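Local coordinates for protein EpsJ (Vibrio vulnificus, PDB 2RET) that forms a binary complex with the pseudopilin EpsI in the type 2 secretion system, probably as part of the periplasm-spanning pseudopilus, at the interface of chains A and B and the interface of chains C and A. Numbering follows the deposited sequence. Chains: chain A/B, EpsJ; chain C, Pseudopilin EpsI.

Contact 1: the interface of chains A and B. Residues chain A 22-23, 26; chain B 101, 114-116.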
ATOM      1  N   GLN A  22     -20.777   9.584  23.487  1.00 14.45           N
ATOM      2  CA  GLN A  22     -20.659   9.022  22.132  1.00 15.15           C
ATOM      3  C   GLN A  22     -19.725   9.877  21.268  1.00 14.82           C
ATOM      4  O   GLN A  22     -18.869   9.354  20.592  1.00 14.12           O
ATOM      5  CB  GLN A  22     -22.054   8.944  21.495  1.00 15.86           C
ATOM      6  CG  GLN A  22     -22.381   7.716  20.672  1.00 19.56           C
ATOM      7  CD  GLN A  22     -23.891   7.663  20.288  1.00 25.84           C
ATOM      8  OE1 GLN A  22     -24.784   7.909  21.127  1.00 27.60           O
ATOM      9  NE2 GLN A  22     -24.172   7.330  19.018  1.00 28.77           N
ATOM     10  N   ARG A  23     -19.916  11.198  21.292  1.00 15.00           N
ATOM     11  CA  ARG A  23     -19.044  12.122  20.581  1.00 15.30           C
ATOM     12  C   ARG A  23     -17.587  12.032  20.980  1.00 14.64           C
ATOM     13  O   ARG A  23     -16.718  12.017  20.121  1.00 14.15           O
ATOM     14  CB  ARG A  23     -19.521  13.572  20.712  1.00 15.32           C
ATOM     15  CG  ARG A  23     -20.594  13.918  19.738  1.00 18.94           C
ATOM     16  CD  ARG A  23     -20.776  15.404  19.612  1.00 21.73           C
ATOM     17  NE  ARG A  23     -21.069  15.987  20.898  1.00 24.77           N
ATOM     18  CZ  ARG A  23     -22.281  16.056  21.442  1.00 28.17           C
ATOM     19  NH1 ARG A  23     -23.367  15.588  20.816  1.00 30.03           N
ATOM     20  NH2 ARG A  23     -22.404  16.597  22.636  1.00 28.95           N
ATOM     21  N   VAL A  26     -16.008   8.718  19.657  1.00 14.49           N
ATOM     22  CA  VAL A  26     -15.734   8.797  18.225  1.00 14.76           C
ATOM     23  C   VAL A  26     -14.422   9.515  17.973  1.00 15.35           C
ATOM     24  O   VAL A  26     -13.594   9.039  17.228  1.00 15.68           O
ATOM     25  CB  VAL A  26     -16.923   9.456  17.424  1.00 14.85           C
ATOM     26  CG1 VAL A  26     -16.518   9.850  15.974  1.00 12.43           C
ATOM     27  CG2 VAL A  26     -18.100   8.530  17.412  1.00 12.74           C
TER
ATOM     28  N   TRP B 101     -22.537  12.030  12.139  1.00 16.82           N
ATOM     29  CA  TRP B 101     -21.637  10.898  11.997  1.00 16.46           C
ATOM     30  C   TRP B 101     -22.401   9.597  12.167  1.00 15.84           C
ATOM     31  O   TRP B 101     -23.284   9.486  13.013  1.00 16.94           O
ATOM     32  CB  TRP B 101     -20.469  11.012  13.003  1.00 16.47           C
ATOM     33  CG  TRP B 101     -19.478   9.921  12.953  1.00 15.71           C
ATOM     34  CD1 TRP B 101     -18.349   9.860  12.195  1.00 15.86           C
ATOM     35  CD2 TRP B 101     -19.519   8.706  13.708  1.00 15.97           C
ATOM     36  NE1 TRP B 101     -17.673   8.680  12.442  1.00 16.53           N
ATOM     37  CE2 TRP B 101     -18.377   7.956  13.362  1.00 15.82           C
ATOM     38  CE3 TRP B 101     -20.404   8.188  14.643  1.00 15.01           C
ATOM     39  CZ2 TRP B 101     -18.103   6.728  13.921  1.00 16.25           C
ATOM     40  CZ3 TRP B 101     -20.142   6.957  15.181  1.00 17.12           C
ATOM     41  CH2 TRP B 101     -18.998   6.237  14.816  1.00 15.92           C
ATOM     42  N   VAL B 114     -24.669  10.716  15.085  1.00 23.72           N
ATOM     43  CA  VAL B 114     -24.040  11.437  16.210  1.00 22.62           C
ATOM     44  C   VAL B 114     -23.815  12.879  15.720  1.00 22.21           C
ATOM     45  O   VAL B 114     -23.048  13.138  14.786  1.00 21.81           O
ATOM     46  CB  VAL B 114     -22.690  10.768  16.660  1.00 22.40           C
ATOM     47  CG1 VAL B 114     -22.038  11.543  17.789  1.00 23.15           C
ATOM     48  CG2 VAL B 114     -22.899   9.303  17.065  1.00 20.23           C
ATOM     49  N   VAL B 115     -24.536  13.811  16.324  1.00 21.98           N
ATOM     50  CA  VAL B 115     -24.579  15.193  15.847  1.00 21.63           C
ATOM     51  C   VAL B 115     -23.590  16.043  16.619  1.00 21.19           C
ATOM     52  O   VAL B 115     -23.646  16.080  17.820  1.00 19.63           O
ATOM     53  CB  VAL B 115     -25.985  15.793  16.003  1.00 21.33           C
ATOM     54  CG1 VAL B 115     -25.968  17.270  15.607  1.00 20.43           C
ATOM     55  CG2 VAL B 115     -26.967  14.988  15.149  1.00 21.12           C
ATOM     56  N   THR B 116     -22.693  16.719  15.898  1.00 21.61           N
ATOM     57  CA  THR B 116     -21.776  17.675  16.485  1.00 22.07           C
ATOM     58  C   THR B 116     -22.214  19.072  16.035  1.00 21.55           C
ATOM     59  O   THR B 116     -22.174  19.371  14.863  1.00 21.05           O
ATOM     60  CB  THR B 116     -20.303  17.366  16.041  1.00 23.15           C
ATOM     61  OG1 THR B 116     -19.956  16.061  16.518  1.00 25.26           O
ATOM     62  CG2 THR B 116     -19.307  18.406  16.617  1.00 22.97           C
TER
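A:Val26, on helix 10-32, lays both of its methyl groups on one face of the indole of B:Trp101, which stands on strand 96-102. This is a CH-pi contact shared between the two rings: CG2 sits 3.5 Å from the centroid of the six-membered ring, and CG1 lies over the five-membered ring. With CG1 anti to the backbone N (chi1 167°), CG1 and CG2 lie side by side on the same face, one over each ring. A beta-branched residue suits a helix face here, offering two methyls close to the backbone to a broad flat partner.

Apolar packing continues towards B:Val114, at the start of strand 114-120. Its CG1 meets the methylene CG of A:Arg23 at 3.4 Å, while its other methyl, CG2, lies 3.7 Å from the carboxamide carbon CD of A:Gln22.

Polar contact is slight. A:Arg23 lies over the strand with its aliphatic stem, CD being 3.3 Å from the hydroxyl OG1 of B:Thr116. A bend at chi3 (-57°) then turns the guanidinium so that NH1 gives a weak hydrogen bond of 3.0 Å to the backbone O of B:Val115. Arginine suits the place mainly for its long aliphatic stem, the polar end adding that weak bond.

Whether EpsJ also pairs in this way in the cell cannot be told from the crystal; within it, the patch and its twin help hold two EpsJ copies together about a two-fold axis.

Contact 2: the interface of chains C and A. Residues chain C 19, 22-23, 26-27, 44; chain A 162-164.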
HETATM    1  N   MSE C  19     -18.531  -1.036  23.885  1.00 15.25           N
HETATM    2  CA  MSE C  19     -17.201  -0.741  24.352  1.00 15.52           C
HETATM    3  C   MSE C  19     -16.416  -2.001  24.736  1.00 16.07           C
HETATM    4  O   MSE C  19     -15.294  -2.154  24.326  1.00 17.17           O
HETATM    5  CB  MSE C  19     -17.239   0.224  25.525  1.00 15.78           C
HETATM    6  CG  MSE C  19     -17.560   1.657  25.134  1.00 16.04           C
HETATM    7 SE   MSE C  19     -17.422   2.883  26.646  1.00 20.50          SE
HETATM    8  CE  MSE C  19     -15.462   3.101  26.779  1.00 14.69           C
ATOM      9  N   ASP C  22     -15.498  -4.084  21.584  1.00 14.52           N
ATOM     10  CA  ASP C  22     -14.320  -3.495  20.977  1.00 15.10           C
ATOM     11  C   ASP C  22     -13.033  -3.833  21.713  1.00 14.09           C
ATOM     12  O   ASP C  22     -12.023  -4.082  21.076  1.00 13.65           O
ATOM     13  CB  ASP C  22     -14.457  -1.981  20.830  1.00 15.04           C
ATOM     14  CG  ASP C  22     -15.329  -1.568  19.639  1.00 20.04           C
ATOM     15  OD1 ASP C  22     -15.634  -2.428  18.759  1.00 24.93           O
ATOM     16  OD2 ASP C  22     -15.741  -0.372  19.587  1.00 23.66           O
ATOM     17  N   ASN C  23     -13.064  -3.802  23.036  1.00 14.01           N
ATOM     18  CA  ASN C  23     -11.885  -4.121  23.845  1.00 13.40           C
ATOM     19  C   ASN C  23     -11.488  -5.567  23.671  1.00 13.17           C
ATOM     20  O   ASN C  23     -10.302  -5.880  23.586  1.00 13.02           O
ATOM     21  CB  ASN C  23     -12.114  -3.806  25.340  1.00 13.38           C
ATOM     22  CG  ASN C  23     -12.255  -2.282  25.620  1.00 12.52           C
ATOM     23  OD1 ASN C  23     -11.853  -1.450  24.806  1.00  6.82           O
ATOM     24  ND2 ASN C  23     -12.817  -1.934  26.771  1.00  6.41           N
ATOM     25  N   ALA C  26      -9.997  -6.252  20.058  1.00 13.68           N
ATOM     26  CA  ALA C  26      -8.616  -5.799  20.077  1.00 13.07           C
ATOM     27  C   ALA C  26      -7.679  -6.869  20.670  1.00 12.17           C
ATOM     28  O   ALA C  26      -6.652  -7.189  20.095  1.00  8.96           O
ATOM     29  CB  ALA C  26      -8.512  -4.478  20.833  1.00 12.61           C
HETATM   30  N   MSE C  27      -8.085  -7.466  21.790  1.00 13.75           N
HETATM   31  CA  MSE C  27      -7.296  -8.561  22.404  1.00 15.19           C
HETATM   32  C   MSE C  27      -7.133  -9.775  21.498  1.00 14.00           C
HETATM   33  O   MSE C  27      -6.058 -10.330  21.426  1.00 12.88           O
HETATM   34  CB  MSE C  27      -7.879  -8.964  23.753  1.00 16.44           C
HETATM   35  CG  MSE C  27      -7.921  -7.788  24.739  1.00 22.35           C
HETATM   36 SE   MSE C  27      -6.167  -6.969  25.112  1.00 36.51          SE
HETATM   37  CE  MSE C  27      -5.568  -6.123  23.464  1.00 32.84           C
ATOM     38  N   LEU C  44     -17.031  -2.398  33.484  1.00 18.99           N
ATOM     39  CA  LEU C  44     -17.068  -1.152  32.751  1.00 19.37           C
ATOM     40  C   LEU C  44     -18.325  -0.424  33.150  1.00 19.76           C
ATOM     41  O   LEU C  44     -19.401  -1.034  33.126  1.00 19.44           O
ATOM     42  CB  LEU C  44     -17.047  -1.401  31.231  1.00 19.60           C
ATOM     43  CG  LEU C  44     -16.778  -0.220  30.284  1.00 19.12           C
ATOM     44  CD1 LEU C  44     -15.857  -0.586  29.109  1.00 15.97           C
ATOM     45  CD2 LEU C  44     -18.035   0.359  29.783  1.00 17.83           C
TER
ATOM     46  N   ALA A 162     -13.045   2.162  29.807  1.00 12.58           N
ATOM     47  CA  ALA A 162     -11.759   1.985  29.168  1.00 12.76           C
ATOM     48  C   ALA A 162     -11.917   1.541  27.714  1.00 12.76           C
ATOM     49  O   ALA A 162     -12.848   0.785  27.393  1.00 13.49           O
ATOM     50  CB  ALA A 162     -10.926   0.964  29.938  1.00 12.13           C
ATOM     51  N   ARG A 163     -11.022   2.042  26.862  1.00 12.24           N
ATOM     52  CA  ARG A 163     -10.888   1.564  25.477  0.50 12.17           C
ATOM     53  C   ARG A 163      -9.445   1.120  25.162  1.00 12.07           C
ATOM     54  O   ARG A 163      -8.500   1.793  25.483  1.00 12.72           O
ATOM     55  CB  ARG A 163     -11.372   2.615  24.460  0.50 11.89           C
ATOM     56  CG  ARG A 163     -12.907   2.712  24.324  0.50 10.06           C
ATOM     57  CD  ARG A 163     -13.551   1.532  23.552  0.50  8.38           C
ATOM     58  NE  ARG A 163     -13.161   1.586  22.142  0.50  5.89           N
ATOM     59  CZ  ARG A 163     -12.270   0.802  21.541  0.50  3.15           C
ATOM     60  NH1 ARG A 163     -11.997   1.034  20.261  0.50  4.56           N
ATOM     61  NH2 ARG A 163     -11.664  -0.194  22.175  0.50  2.00           N
ATOM     62  N   THR A 164      -9.316  -0.042  24.537  1.00 11.93           N
ATOM     63  CA  THR A 164      -8.070  -0.634  24.102  1.00 11.77           C
ATOM     64  C   THR A 164      -7.901  -0.489  22.606  1.00 11.78           C
ATOM     65  O   THR A 164      -8.782  -0.880  21.854  1.00 12.57           O
ATOM     66  CB  THR A 164      -8.077  -2.165  24.395  1.00 10.89           C
ATOM     67  OG1 THR A 164      -8.239  -2.366  25.808  1.00 13.62           O
ATOM     68  CG2 THR A 164      -6.766  -2.817  23.923  1.00  9.49           C
TER
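C:Asn23, on the helical backbone of residues 8-30, faces the extended strand 159-166 of chain A, whose backbone presents the O of A:Ala162 and the N of A:Thr164 on the same side, flanking A:Arg163. In this part of the EpsI-EpsJ interface the asparagine carboxamide, an acceptor and a donor side by side, reads the strand's backbone much as a neighbouring strand would. Its ND2 donates to A:Ala162 O at 2.8 Å in a nearly straight bond (171° at H) that stays in the amide plane. OD1 is gripped twice: by A:Thr164 N at 2.9 Å, which comes from above the carbonyl plane, and by A:Arg163 NH2, also at 2.9 Å. These bonds fix the rotation of the amide.

Bends at chi2 (-74°) and chi3 (-68°) fold A:Arg163 back, putting OD1 at the edge of its guanidinium, in plane, while NH2 also donates to A:Thr164 O of its own chain. C:Asp22 covers one guanidinium face with its CB, 3.6 Å from CZ. Its carboxylate OD2 stops 4.1 Å from A:Arg163 NH1, though the opposite charges may still attract.

Long, flexible methionines, modelled as selenomethionine, flank the polar centre. CE of C:Met19 touches A:Arg163 CG at 3.6 Å, and CE of C:Met27 meets the methyl CG2 of A:Thr164 at 3.5 Å.

Contact 3: the interface of chains C and A. Residues chain C 8, 11-12; chain A 11, 14-15, 18, 158.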
ATOM      1  N   VAL C   8     -32.984   5.998  27.941  1.00 17.64           N
ATOM      2  CA  VAL C   8     -31.557   6.188  28.261  1.00 16.98           C
ATOM      3  C   VAL C   8     -30.878   4.951  28.924  1.00 16.23           C
ATOM      4  O   VAL C   8     -29.738   4.670  28.610  1.00 15.69           O
ATOM      5  CB  VAL C   8     -31.246   7.559  28.979  1.00 16.65           C
ATOM      6  CG1 VAL C   8     -32.363   8.007  29.903  1.00 16.89           C
ATOM      7  CG2 VAL C   8     -29.924   7.500  29.713  1.00 16.86           C
ATOM      8  N   LEU C  11     -29.950   2.614  26.086  1.00 16.17           N
ATOM      9  CA  LEU C  11     -28.860   3.251  25.340  1.00 15.78           C
ATOM     10  C   LEU C  11     -27.534   3.137  26.061  1.00 15.26           C
ATOM     11  O   LEU C  11     -26.497   2.848  25.422  1.00 15.09           O
ATOM     12  CB  LEU C  11     -29.191   4.713  25.044  1.00 16.25           C
ATOM     13  CG  LEU C  11     -30.285   4.845  23.967  1.00 18.10           C
ATOM     14  CD1 LEU C  11     -30.903   6.257  23.864  1.00 17.93           C
ATOM     15  CD2 LEU C  11     -29.727   4.373  22.591  1.00 19.08           C
ATOM     16  N   GLU C  12     -27.554   3.315  27.387  1.00 14.03           N
ATOM     17  CA  GLU C  12     -26.369   3.028  28.190  1.00 14.03           C
ATOM     18  C   GLU C  12     -25.852   1.609  27.980  1.00 14.04           C
ATOM     19  O   GLU C  12     -24.690   1.436  27.656  1.00 12.47           O
ATOM     20  CB  GLU C  12     -26.612   3.244  29.686  1.00 13.72           C
ATOM     21  CG  GLU C  12     -26.673   4.695  30.067  1.00 14.15           C
ATOM     22  CD  GLU C  12     -27.259   4.932  31.438  1.00 13.98           C
ATOM     23  OE1 GLU C  12     -27.557   3.950  32.168  1.00 14.68           O
ATOM     24  OE2 GLU C  12     -27.406   6.117  31.800  1.00 15.48           O
TER
ATOM     25  N   SER A  11     -34.538  12.929  32.026  1.00 23.49           N
ATOM     26  CA  SER A  11     -34.239  11.974  30.958  1.00 22.76           C
ATOM     27  C   SER A  11     -33.718  12.670  29.701  1.00 22.03           C
ATOM     28  O   SER A  11     -33.040  12.040  28.890  1.00 22.14           O
ATOM     29  CB  SER A  11     -35.478  11.134  30.617  1.00 22.82           C
ATOM     30  N   ARG A  14     -29.891  13.191  30.589  1.00 15.67           N
ATOM     31  CA  ARG A  14     -29.189  11.922  30.506  1.00 14.87           C
ATOM     32  C   ARG A  14     -28.941  11.522  29.060  1.00 14.30           C
ATOM     33  O   ARG A  14     -27.930  10.874  28.753  1.00 14.39           O
ATOM     34  CB  ARG A  14     -29.999  10.835  31.183  1.00 15.14           C
ATOM     35  CG  ARG A  14     -29.970  10.909  32.686  1.00 16.29           C
ATOM     36  CD  ARG A  14     -31.094  10.090  33.285  1.00 18.81           C
ATOM     37  NE  ARG A  14     -30.762   9.570  34.616  1.00 20.58           N
ATOM     38  CZ  ARG A  14     -31.648   9.106  35.492  1.00 21.00           C
ATOM     39  NH1 ARG A  14     -32.951   9.090  35.195  1.00 22.03           N
ATOM     40  NH2 ARG A  14     -31.234   8.654  36.675  1.00 20.68           N
ATOM     41  N   THR A  15     -29.871  11.878  28.177  1.00 13.36           N
ATOM     42  CA  THR A  15     -29.695  11.625  26.761  1.00 12.99           C
ATOM     43  C   THR A  15     -28.569  12.523  26.271  1.00 11.86           C
ATOM     44  O   THR A  15     -27.689  12.045  25.588  1.00 11.54           O
ATOM     45  CB  THR A  15     -31.018  11.821  25.962  1.00 13.67           C
ATOM     46  OG1 THR A  15     -32.055  11.014  26.549  1.00 15.23           O
ATOM     47  CG2 THR A  15     -30.859  11.399  24.533  1.00 13.98           C
ATOM     48  N   LEU A  18     -25.179  11.049  27.380  1.00 12.59           N
ATOM     49  CA  LEU A  18     -24.790   9.890  26.579  1.00 13.22           C
ATOM     50  C   LEU A  18     -24.380  10.280  25.176  1.00 12.25           C
ATOM     51  O   LEU A  18     -23.520   9.644  24.604  1.00 12.09           O
ATOM     52  CB  LEU A  18     -25.919   8.852  26.465  1.00 13.97           C
ATOM     53  CG  LEU A  18     -26.067   7.782  27.542  1.00 15.54           C
ATOM     54  CD1 LEU A  18     -27.183   6.824  27.103  1.00 15.77           C
ATOM     55  CD2 LEU A  18     -24.772   7.030  27.840  1.00 14.37           C
ATOM     56  N   TYR A 158     -20.561   7.832  35.595  1.00 13.12           N
ATOM     57  CA  TYR A 158     -20.475   6.426  35.156  1.00 13.35           C
ATOM     58  C   TYR A 158     -19.330   5.604  35.787  1.00 12.86           C
ATOM     59  O   TYR A 158     -19.347   4.372  35.713  1.00 11.95           O
ATOM     60  CB  TYR A 158     -20.414   6.393  33.625  1.00 13.32           C
ATOM     61  CG  TYR A 158     -21.745   6.770  33.009  1.00 13.97           C
ATOM     62  CD1 TYR A 158     -22.837   5.933  33.139  1.00 17.69           C
ATOM     63  CD2 TYR A 158     -21.914   7.950  32.302  1.00 17.85           C
ATOM     64  CE1 TYR A 158     -24.057   6.251  32.592  1.00 17.84           C
ATOM     65  CE2 TYR A 158     -23.156   8.287  31.733  1.00 16.95           C
ATOM     66  CZ  TYR A 158     -24.215   7.426  31.882  1.00 17.99           C
ATOM     67  OH  TYR A 158     -25.472   7.716  31.337  1.00 18.18           O
TER
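With CG anti to the carbonyl carbon in both C:Glu12 and A:Tyr158 (chi1 -74° and -71°) and the glutamate extended beyond CG, the carboxylate and phenol meet tip to tip. The tyrosine OH donates a short hydrogen bond of 2.6 Å to the carboxylate OE2. That oxygen lies at the edge of the ring and in its plane, whereas the hydroxyl approaches from above the carboxylate plane, the two flat groups standing 85° apart. A long acid suits this place, since its methylenes span the gap between helix 8-30 and the loop that bears A:Tyr158. The guanidinium of A:Arg14 is not in contact with the acid, but its charge may favour the carboxylate at longer range.

Next to this bond the N-terminal helices of EpsI and EpsJ pack through aliphatic groups, forming one end of the heterodimer contact. A:Leu18 from helix 10-32 pushes CD1 against C:Leu11 CB at 3.6 Å, and the same methyl lies 3.5 Å from the backbone N of C:Glu12. C:Val8 crosses A:Arg14 at about a right angle, with CG2 3.6 Å from the arginine CB, so its direct contact is made by the stem. Alongside, A:Thr15 turns its hydroxyl OG1 back onto its own helix, bonding A:Ser11 O at 2.7 Å.

The centres of the C-alpha atoms of contact 1 and contact 3 lie about 14 Å apart, and on the same measure contact 2 is about 19 Å from contact 1 and 20 Å from contact 3. Helix 10-32 of chain A serves both contact 1 and contact 3, A:Leu18 facing EpsI one turn before A:Gln22 faces the second EpsJ. Helix 8-30 of chain C in turn serves contact 3 with its first turns and contact 2 further along. The EpsI helix is therefore held at successive points against a helix, a loop and a strand of EpsJ, and both pairings coexist in the crystal, using different residues of the same EpsJ helix.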